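PDB 4XYH: kinetochore protein Mis16 from Schizosaccharomyces japonicus, which recognises histone H4 and, independently, the CENP-A-specific chaperone Scm3, as a WD-repeat protein of the kinetochore. Local coordinates for residues E47-P52 against A399-D404; L77-S82 against Y88-S93; N135-M140 against D145-L150. All blocks are in the same frame, centred on the assembly; numbering follows the deposited sequence.

Contact 1 (E47-P52 against A399-D404)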
loop_
_atom_site.group_PDB
_atom_site.type_symbol
_atom_site.label_atom_id
_atom_site.label_comp_id
_atom_site.label_asym_id
_atom_site.label_seq_id
_atom_site.Cartn_x
_atom_site.Cartn_y
_atom_site.Cartn_z
ATOM N N GLU A 47 9.625 -8.478 -13.194
ATOM C CA GLU A 47 9.333 -7.665 -14.356
ATOM C C GLU A 47 10.001 -6.299 -14.253
ATOM O O GLU A 47 9.828 -5.593 -13.256
ATOM C CB GLU A 47 7.826 -7.510 -14.520
ATOM C CG GLU A 47 7.430 -6.620 -15.697
ATOM C CD GLU A 47 7.699 -7.271 -17.055
ATOM O OE1 GLU A 47 7.845 -8.522 -17.114
ATOM O OE2 GLU A 47 7.762 -6.523 -18.060
ATOM N N ALA A 48 10.777 -5.937 -15.272
ATOM C CA ALA A 48 11.403 -4.617 -15.325
ATOM C C ALA A 48 10.460 -3.648 -16.017
ATOM O O ALA A 48 10.104 -3.845 -17.171
ATOM C CB ALA A 48 12.737 -4.670 -16.047
ATOM N N LEU A 49 10.049 -2.606 -15.303
ATOM C CA LEU A 49 9.095 -1.642 -15.845
ATOM C C LEU A 49 9.813 -0.517 -16.584
ATOM O O LEU A 49 10.893 -0.099 -16.184
ATOM C CB LEU A 49 8.221 -1.066 -14.719
ATOM C CG LEU A 49 7.364 -2.066 -13.934
ATOM C CD1 LEU A 49 6.633 -1.380 -12.790
ATOM C CD2 LEU A 49 6.370 -2.750 -14.852
ATOM N N GLU A 50 9.200 -0.013 -17.646
ATOM C CA GLU A 50 9.753 1.124 -18.374
ATOM C C GLU A 50 9.987 2.314 -17.446
ATOM O O GLU A 50 11.053 2.915 -17.452
ATOM C CB GLU A 50 8.833 1.517 -19.524
ATOM C CG GLU A 50 9.267 2.784 -20.235
ATOM C CD GLU A 50 8.485 3.048 -21.518
ATOM O OE1 GLU A 50 7.583 2.246 -21.843
ATOM O OE2 GLU A 50 8.781 4.055 -22.204
ATOM N N TRP A 51 8.988 2.650 -16.637
ATOM C CA TRP A 51 9.173 3.646 -15.588
ATOM C C TRP A 51 8.935 2.997 -14.243
ATOM O O TRP A 51 8.194 2.022 -14.144
ATOM C CB TRP A 51 8.214 4.827 -15.752
ATOM C CG TRP A 51 8.336 5.544 -17.042
ATOM C CD1 TRP A 51 7.601 5.334 -18.176
ATOM C CD2 TRP A 51 9.253 6.591 -17.343
ATOM N NE1 TRP A 51 8.005 6.191 -19.162
ATOM C CE2 TRP A 51 9.019 6.976 -18.680
ATOM C CE3 TRP A 51 10.253 7.248 -16.610
ATOM C CZ2 TRP A 51 9.749 7.991 -19.303
ATOM C CZ3 TRP A 51 10.977 8.257 -17.228
ATOM C CH2 TRP A 51 10.721 8.619 -18.563
ATOM N N PRO A 52 9.546 3.544 -13.191
ATOM C CA PRO A 52 9.153 3.068 -11.861
ATOM C C PRO A 52 7.657 3.297 -11.592
ATOM O O PRO A 52 7.060 4.267 -12.096
ATOM C CB PRO A 52 10.011 3.908 -10.913
ATOM C CG PRO A 52 10.399 5.123 -11.709
ATOM C CD PRO A 52 10.490 4.671 -13.134
ATOM N N ALA A 399 2.556 -9.106 -4.520
ATOM C CA ALA A 399 3.222 -8.248 -5.470
ATOM C C ALA A 399 3.980 -7.186 -4.682
ATOM O O ALA A 399 3.458 -6.650 -3.698
ATOM C CB ALA A 399 2.209 -7.605 -6.433
ATOM N N SER A 400 5.207 -6.884 -5.102
ATOM C CA SER A 400 5.976 -5.817 -4.464
ATOM C C SER A 400 6.794 -5.040 -5.489
ATOM O O SER A 400 7.260 -5.600 -6.481
ATOM C CB SER A 400 6.888 -6.381 -3.361
ATOM O OG SER A 400 7.669 -7.478 -3.820
ATOM N N LEU A 401 6.943 -3.748 -5.229
ATOM C CA LEU A 401 7.641 -2.805 -6.105
ATOM C C LEU A 401 8.818 -2.181 -5.398
ATOM O O LEU A 401 8.745 -1.897 -4.203
ATOM C CB LEU A 401 6.725 -1.664 -6.542
ATOM C CG LEU A 401 5.592 -1.854 -7.527
ATOM C CD1 LEU A 401 4.723 -0.617 -7.423
ATOM C CD2 LEU A 401 6.170 -2.015 -8.920
ATOM N N ALA A 402 9.882 -1.920 -6.146
ATOM C CA ALA A 402 11.028 -1.222 -5.588
ATOM C C ALA A 402 11.389 -0.045 -6.485
ATOM O O ALA A 402 10.901 0.044 -7.613
ATOM C CB ALA A 402 12.212 -2.172 -5.416
ATOM N N ASP A 403 12.248 0.840 -5.978
ATOM C CA ASP A 403 12.596 2.108 -6.646
ATOM C C ASP A 403 13.361 1.955 -7.953
ATOM O O ASP A 403 13.472 2.903 -8.713
ATOM C CB ASP A 403 13.416 2.996 -5.701
ATOM C CG ASP A 403 12.560 3.621 -4.612
ATOM O OD1 ASP A 403 11.330 3.704 -4.820
ATOM O OD2 ASP A 403 13.099 4.027 -3.553
ATOM N N ASP A 404 13.878 0.768 -8.222
ATOM C CA ASP A 404 14.663 0.543 -9.430
ATOM C C ASP A 404 13.858 -0.067 -10.577
ATOM O O ASP A 404 14.393 -0.897 -11.312
ATOM C CB ASP A 404 15.854 -0.368 -9.118
ATOM C CG ASP A 404 15.436 -1.677 -8.423
ATOM O OD1 ASP A 404 14.253 -2.059 -8.505
ATOM O OD2 ASP A 404 16.294 -2.324 -7.791
#

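Contact 2 (L77-S82 against Y88-S93)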
loop_
_atom_site.group_PDB
_atom_site.type_symbol
_atom_site.label_atom_id
_atom_site.label_comp_id
_atom_site.label_asym_id
_atom_site.label_seq_id
_atom_site.Cartn_x
_atom_site.Cartn_y
_atom_site.Cartn_z
ATOM N N LEU A 77 -1.338 -0.412 -11.636
ATOM C CA LEU A 77 0.005 0.170 -11.517
ATOM C C LEU A 77 0.029 1.633 -11.913
ATOM O O LEU A 77 -0.972 2.172 -12.424
ATOM C CB LEU A 77 0.999 -0.579 -12.402
ATOM C CG LEU A 77 1.328 -2.016 -12.035
ATOM C CD1 LEU A 77 2.178 -2.645 -13.115
ATOM C CD2 LEU A 77 2.064 -2.019 -10.696
ATOM N N GLY A 78 1.182 2.272 -11.713
ATOM C CA GLY A 78 1.352 3.653 -12.124
ATOM C C GLY A 78 2.694 3.926 -12.763
ATOM O O GLY A 78 3.501 3.017 -12.944
ATOM N N THR A 79 2.936 5.182 -13.122
ATOM C CA THR A 79 4.261 5.591 -13.553
ATOM C C THR A 79 4.771 6.746 -12.710
ATOM O O THR A 79 4.004 7.523 -12.138
ATOM C CB THR A 79 4.310 6.047 -15.041
ATOM O OG1 THR A 79 3.543 7.249 -15.203
ATOM C CG2 THR A 79 3.799 4.964 -15.972
ATOM N N GLN A 80 6.084 6.856 -12.649
ATOM C CA GLN A 80 6.719 8.037 -12.105
ATOM C C GLN A 80 7.754 8.488 -13.121
ATOM O O GLN A 80 8.814 7.876 -13.235
ATOM C CB GLN A 80 7.357 7.741 -10.749
ATOM C CG GLN A 80 8.125 8.914 -10.163
ATOM C CD GLN A 80 8.991 8.494 -8.995
ATOM O OE1 GLN A 80 9.491 7.367 -8.950
ATOM N NE2 GLN A 80 9.157 9.389 -8.036
ATOM N N THR A 81 7.428 9.524 -13.889
ATOM C CA THR A 81 8.346 10.059 -14.894
ATOM C C THR A 81 9.050 11.293 -14.351
ATOM O O THR A 81 10.030 11.749 -14.930
ATOM C CB THR A 81 7.632 10.443 -16.218
ATOM O OG1 THR A 81 6.781 11.576 -15.994
ATOM C CG2 THR A 81 6.814 9.284 -16.785
ATOM N N SER A 82 8.534 11.829 -13.247
ATOM C CA SER A 82 9.073 13.032 -12.607
ATOM C C SER A 82 9.132 14.240 -13.559
ATOM O O SER A 82 10.167 14.903 -13.657
ATOM C CB SER A 82 10.483 12.763 -12.048
ATOM O OG SER A 82 10.631 11.447 -11.532
ATOM N N TYR A 88 1.207 7.537 -16.916
ATOM C CA TYR A 88 0.001 6.738 -17.114
ATOM C C TYR A 88 -0.440 5.993 -15.880
ATOM O O TYR A 88 0.385 5.458 -15.122
ATOM C CB TYR A 88 0.184 5.706 -18.227
ATOM C CG TYR A 88 0.629 6.243 -19.567
ATOM C CD1 TYR A 88 -0.298 6.687 -20.509
ATOM C CD2 TYR A 88 1.970 6.258 -19.912
ATOM C CE1 TYR A 88 0.109 7.145 -21.748
ATOM C CE2 TYR A 88 2.386 6.715 -21.150
ATOM C CZ TYR A 88 1.454 7.155 -22.064
ATOM O OH TYR A 88 1.875 7.615 -23.294
ATOM N N LEU A 89 -1.753 5.949 -15.698
ATOM C CA LEU A 89 -2.375 4.935 -14.861
ATOM C C LEU A 89 -2.405 3.662 -15.707
ATOM O O LEU A 89 -2.749 3.716 -16.890
ATOM C CB LEU A 89 -3.782 5.364 -14.423
ATOM C CG LEU A 89 -4.567 4.375 -13.573
ATOM C CD1 LEU A 89 -3.890 4.166 -12.204
ATOM C CD2 LEU A 89 -6.028 4.866 -13.407
ATOM N N GLN A 90 -2.041 2.526 -15.122
ATOM C CA GLN A 90 -1.833 1.315 -15.912
ATOM C C GLN A 90 -2.535 0.106 -15.326
ATOM O O GLN A 90 -2.594 -0.068 -14.101
ATOM C CB GLN A 90 -0.331 0.995 -16.039
ATOM C CG GLN A 90 0.496 2.094 -16.687
ATOM C CD GLN A 90 1.964 1.718 -16.861
ATOM O OE1 GLN A 90 2.491 1.765 -17.966
ATOM N NE2 GLN A 90 2.636 1.382 -15.761
ATOM N N VAL A 91 -3.056 -0.730 -16.215
ATOM C CA VAL A 91 -3.581 -2.038 -15.841
ATOM C C VAL A 91 -2.682 -3.090 -16.474
ATOM O O VAL A 91 -2.420 -3.043 -17.676
ATOM C CB VAL A 91 -5.036 -2.267 -16.310
ATOM C CG1 VAL A 91 -5.526 -3.665 -15.877
ATOM C CG2 VAL A 91 -5.948 -1.179 -15.780
ATOM N N ALA A 92 -2.200 -4.022 -15.660
ATOM C CA ALA A 92 -1.360 -5.104 -16.157
ATOM C C ALA A 92 -2.074 -6.434 -15.983
ATOM O O ALA A 92 -2.851 -6.602 -15.048
ATOM C CB ALA A 92 -0.027 -5.122 -15.437
ATOM N N SER A 93 -1.830 -7.369 -16.893
ATOM C CA SER A 93 -2.275 -8.740 -16.690
ATOM C C SER A 93 -1.082 -9.661 -16.474
ATOM O O SER A 93 -0.002 -9.461 -17.030
ATOM C CB SER A 93 -3.111 -9.236 -17.864
ATOM O OG SER A 93 -2.367 -9.147 -19.055
HETATM O O HOH W 1 5.545 1.812 -14.435
#

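Contact 3 (N135-M140 against D145-L150)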
loop_
_atom_site.group_PDB
_atom_site.type_symbol
_atom_site.label_atom_id
_atom_site.label_comp_id
_atom_site.label_asym_id
_atom_site.label_seq_id
_atom_site.Cartn_x
_atom_site.Cartn_y
_atom_site.Cartn_z
ATOM N N ASN A 135 1.124 8.850 -7.559
ATOM C CA ASN A 135 1.622 8.585 -6.207
ATOM C C ASN A 135 0.948 7.361 -5.584
ATOM O O ASN A 135 1.604 6.536 -4.967
ATOM C CB ASN A 135 1.424 9.800 -5.312
ATOM C CG ASN A 135 2.529 10.832 -5.472
ATOM O OD1 ASN A 135 3.434 10.688 -6.307
ATOM N ND2 ASN A 135 2.472 11.876 -4.650
ATOM N N LYS A 136 -0.361 7.238 -5.778
ATOM C CA LYS A 136 -1.094 6.082 -5.286
ATOM C C LYS A 136 -2.334 5.881 -6.136
ATOM O O LYS A 136 -2.913 6.848 -6.621
ATOM C CB LYS A 136 -1.483 6.242 -3.803
ATOM C CG LYS A 136 -2.098 4.958 -3.208
ATOM C CD LYS A 136 -2.104 4.930 -1.688
ATOM C CE LYS A 136 -0.715 4.613 -1.131
ATOM N NZ LYS A 136 -0.681 4.793 0.346
ATOM N N ALA A 137 -2.718 4.621 -6.337
ATOM C CA ALA A 137 -3.907 4.286 -7.116
ATOM C C ALA A 137 -4.678 3.152 -6.446
ATOM O O ALA A 137 -4.138 2.065 -6.222
ATOM C CB ALA A 137 -3.521 3.910 -8.537
ATOM N N ARG A 138 -5.949 3.403 -6.142
ATOM C CA ARG A 138 -6.794 2.412 -5.473
ATOM C C ARG A 138 -8.171 2.272 -6.148
ATOM O O ARG A 138 -8.816 3.282 -6.455
ATOM C CB ARG A 138 -6.967 2.805 -4.001
ATOM C CG ARG A 138 -5.662 2.800 -3.181
ATOM C CD ARG A 138 -5.133 1.370 -3.001
ATOM N NE ARG A 138 -3.912 1.273 -2.202
ATOM C CZ ARG A 138 -2.685 1.161 -2.711
ATOM N NH1 ARG A 138 -2.505 1.156 -4.028
ATOM N NH2 ARG A 138 -1.630 1.052 -1.903
ATOM N N PHE A 139 -8.642 1.040 -6.352
ATOM C CA PHE A 139 -9.934 0.830 -7.010
ATOM C C PHE A 139 -11.067 0.871 -5.960
ATOM O O PHE A 139 -10.878 0.478 -4.820
ATOM C CB PHE A 139 -9.948 -0.499 -7.797
ATOM C CG PHE A 139 -9.817 -1.742 -6.930
ATOM C CD1 PHE A 139 -10.893 -2.209 -6.179
ATOM C CD2 PHE A 139 -8.616 -2.447 -6.876
ATOM C CE1 PHE A 139 -10.770 -3.343 -5.360
ATOM C CE2 PHE A 139 -8.485 -3.590 -6.072
ATOM C CZ PHE A 139 -9.566 -4.037 -5.313
ATOM N N MET A 140 -12.235 1.380 -6.328
ATOM C CA MET A 140 -13.355 1.410 -5.378
ATOM C C MET A 140 -13.781 -0.039 -5.091
ATOM O O MET A 140 -14.017 -0.793 -6.027
ATOM C CB MET A 140 -14.504 2.226 -5.950
ATOM C CG MET A 140 -15.600 2.506 -4.962
ATOM S SD MET A 140 -16.833 3.597 -5.656
ATOM C CE MET A 140 -17.754 2.442 -6.683
ATOM N N ASP A 145 -14.101 -0.895 -11.309
ATOM C CA ASP A 145 -13.936 -0.113 -12.536
ATOM C C ASP A 145 -13.697 1.352 -12.210
ATOM O O ASP A 145 -13.264 2.131 -13.067
ATOM C CB ASP A 145 -15.164 -0.221 -13.460
ATOM C CG ASP A 145 -15.254 -1.559 -14.197
ATOM O OD1 ASP A 145 -14.203 -2.185 -14.488
ATOM O OD2 ASP A 145 -16.406 -1.966 -14.500
ATOM N N ILE A 146 -14.027 1.738 -10.986
ATOM C CA ILE A 146 -13.807 3.106 -10.533
ATOM C C ILE A 146 -12.453 3.201 -9.794
ATOM O O ILE A 146 -12.256 2.556 -8.762
ATOM C CB ILE A 146 -14.969 3.589 -9.608
ATOM C CG1 ILE A 146 -16.323 3.460 -10.332
ATOM C CG2 ILE A 146 -14.723 4.989 -9.104
ATOM C CD1 ILE A 146 -16.441 4.307 -11.592
ATOM N N ILE A 147 -11.516 3.979 -10.342
ATOM C CA ILE A 147 -10.177 4.120 -9.744
ATOM C C ILE A 147 -9.993 5.542 -9.206
ATOM O O ILE A 147 -10.342 6.523 -9.885
ATOM C CB ILE A 147 -9.032 3.843 -10.755
ATOM C CG1 ILE A 147 -9.284 2.577 -11.584
ATOM C CG2 ILE A 147 -7.650 3.812 -10.038
ATOM C CD1 ILE A 147 -9.337 1.315 -10.775
ATOM N N ALA A 148 -9.474 5.657 -7.984
ATOM C CA ALA A 148 -9.039 6.954 -7.468
ATOM C C ALA A 148 -7.518 6.994 -7.461
ATOM O O ALA A 148 -6.880 5.976 -7.210
ATOM C CB ALA A 148 -9.589 7.202 -6.073
ATOM N N THR A 149 -6.931 8.154 -7.746
ATOM C CA THR A 149 -5.475 8.309 -7.638
ATOM C C THR A 149 -5.127 9.620 -6.981
ATOM O O THR A 149 -5.974 10.494 -6.874
ATOM C CB THR A 149 -4.735 8.286 -9.012
ATOM O OG1 THR A 149 -4.891 9.551 -9.669
ATOM C CG2 THR A 149 -5.220 7.168 -9.917
ATOM N N LEU A 150 -3.869 9.754 -6.552
ATOM C CA LEU A 150 -3.300 11.034 -6.121
ATOM C C LEU A 150 -2.199 11.452 -7.089
ATOM O O LEU A 150 -1.252 10.688 -7.329
ATOM C CB LEU A 150 -2.716 10.932 -4.719
ATOM C CG LEU A 150 -3.632 11.157 -3.525
ATOM C CD1 LEU A 150 -2.875 10.816 -2.216
ATOM C CD2 LEU A 150 -4.170 12.595 -3.517
#

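Contact 1 (E47-P52 against A399-D404)
L49 and L401 meet because each turns CG anti to its own carbonyl carbon, chi1 -61° in L49 and -72° in L401. Beyond CG the two chains stay extended, with CD1 opposite CA. The far methyl of L49, CD1, thereby reaches across to the other branch of L401, CD2, and the two atoms lie 3.9 Å apart. It is a methyl-to-methyl touch. The two side chains cross at about a right angle, so they share one point and do not run alongside each other. Both leucines are buried, and the CB of each is directed at the opposite segment.

A second, looser approach follows along the chain. P52 approaches the backbone of D403, with CB nearest its carbonyl O. The CA atoms of P52 and D403 are 6.3 Å apart. The CB of D403 points away from the proline, and the residue meets it through its backbone O. P52 also packs on N405.

The wide spacing has a simple cause. Strand 406-412 runs between strands 41-48 and 398-402, and L401 packs on its L407. N405, just ahead of that strand, binds the backbone of L49, and its ND2 also donates to L49 O. The leucine pair therefore reaches past a middle strand. On the same strand as L401, S400 OG is hydrogen-bonded to H381 and W410, the Ser-His-Trp part of the network known from WD40 repeats. V56 of the following sheet also packs against L401.

Strand 41-48, from near the N-terminus, is thus the outer strand of a blade whose other three strands come from the C-terminal end of the chain. This is the closure, often called velcro, typical of WD40 beta-propellers.

Contact 2 (L77-S82 against Y88-S93)
T79 and Q90 cross at about a right angle, and the threonine methyl does the touching. CG2 of T79 lies 3.8 Å from NE2 of Q90 and is about as close to CD, so it abuts the amide end. Q90 reaches this place with a chain extended beyond CG. The T79 hydroxyl sits between the backbone N and the carbonyl carbon, chi1 66°. That torsion leaves OG1 facing the start of strand 87-97, where it accepts from Y88 N at 2.9 Å. The same OG1 is hydrogen-bonded to OD1 of N87. A valine here has no hydroxyl, and Y88 N and OD1 of N87 would probably each lose a partner.

L77 and Q90 form an antiparallel hydrogen-bonded pair with their side chains on one face. L77 N donates to Q90 O at 2.8 Å, and this bond is nearly straight at 175°. Q90 N returns a bond to L77 O. The CD1 methyl of L89 also comes to 3.5 Å from L77 O. Further along, CD1 of L77 meets CB of A92 at 4.0 Å.

A water donates to G78 O at 2.8 Å and takes a weak bond from Q90 NE2. G78 N is hydrogen-bonded to S53 OG. The Y88 ring has a cation-pi contact with K127 on the neighbouring strand 123-130.

The chemistry therefore changes along the contact. L77 and Q90 are joined by a regular backbone pair. Beyond it a side-chain hydroxyl and a water add links between the two segments. T79 OG1, held between Y88 N and N87 OD1, is thus fixed in rotation, and the buried T79 is tied to the start of strand 87-97 by polar bonds.

Contact 3 (N135-M140 against D145-L150)
M140 and I146 lie side by side and point the same way. From M140, CB sits 3.6 Å from I146 O and 3.9 Å from I146 CB, with the CG2 branch of I146 a little further off. CG stands anti to the backbone N, chi1 -170°, and the chain runs on extended to SD. At chi3, 78°, it bends, and this turn brings the tip back onto the isoleucine. CE ends 4.0 Å from I146 CG1. The methionine thus touches I146 at its root and at its tip.

At the root the backbone bond M140 N to I146 O is short, 2.7 Å. R138 and A148 form the hydrogen-bonded pair in mid-hairpin, with both bonds close to straight. F139 faces I147 in a non-hydrogen-bonded pair, and CD1 of I147 comes to 3.5 Å from F139 CB. On the same side A137 CB meets T149 CG2 at 3.9 Å. On the other face, K136 CG lies over the centre of the R138 guanidinium. NH1 of R138 donates to A137 O, and NH2 makes a salt bridge with D387, so both terminal nitrogens of the flat group have a partner.

Strand 136-140 is an outermost strand of its sheet, and strand 146-150 pairs on its far side with strand 156-160. L89 of strand 87-97 packs against A137, I147 and T149. W190 of strand 187-190 packs against M140, I146 and A148. The hairpin is thus sandwiched between two neighbouring blade sheets.

Overall arrangement
The three contacts lie in successive sheets of the beta-propeller. Contact 1 spans the sheet of strands 41-48, 406-412, 398-402 and 385-390, contact 2 belongs to the sheet with strands 70-77 and 87-97, and contact 3 to that with strands 136-140, 146-150 and 156-160. Centres of contacts 1 and 2 are 10 Å apart, of 2 and 3 11 Å, and of 1 and 3 18 Å. Contacts 1 and 2 touch where W51 and P52 pack on T79 to T81. Contacts 2 and 3 meet through L89. Along the chain, contacts 2 and 3 follow each other inside the long loop that contact 1 closes. Local hairpins thus build the blades, while chain ends complete the ring.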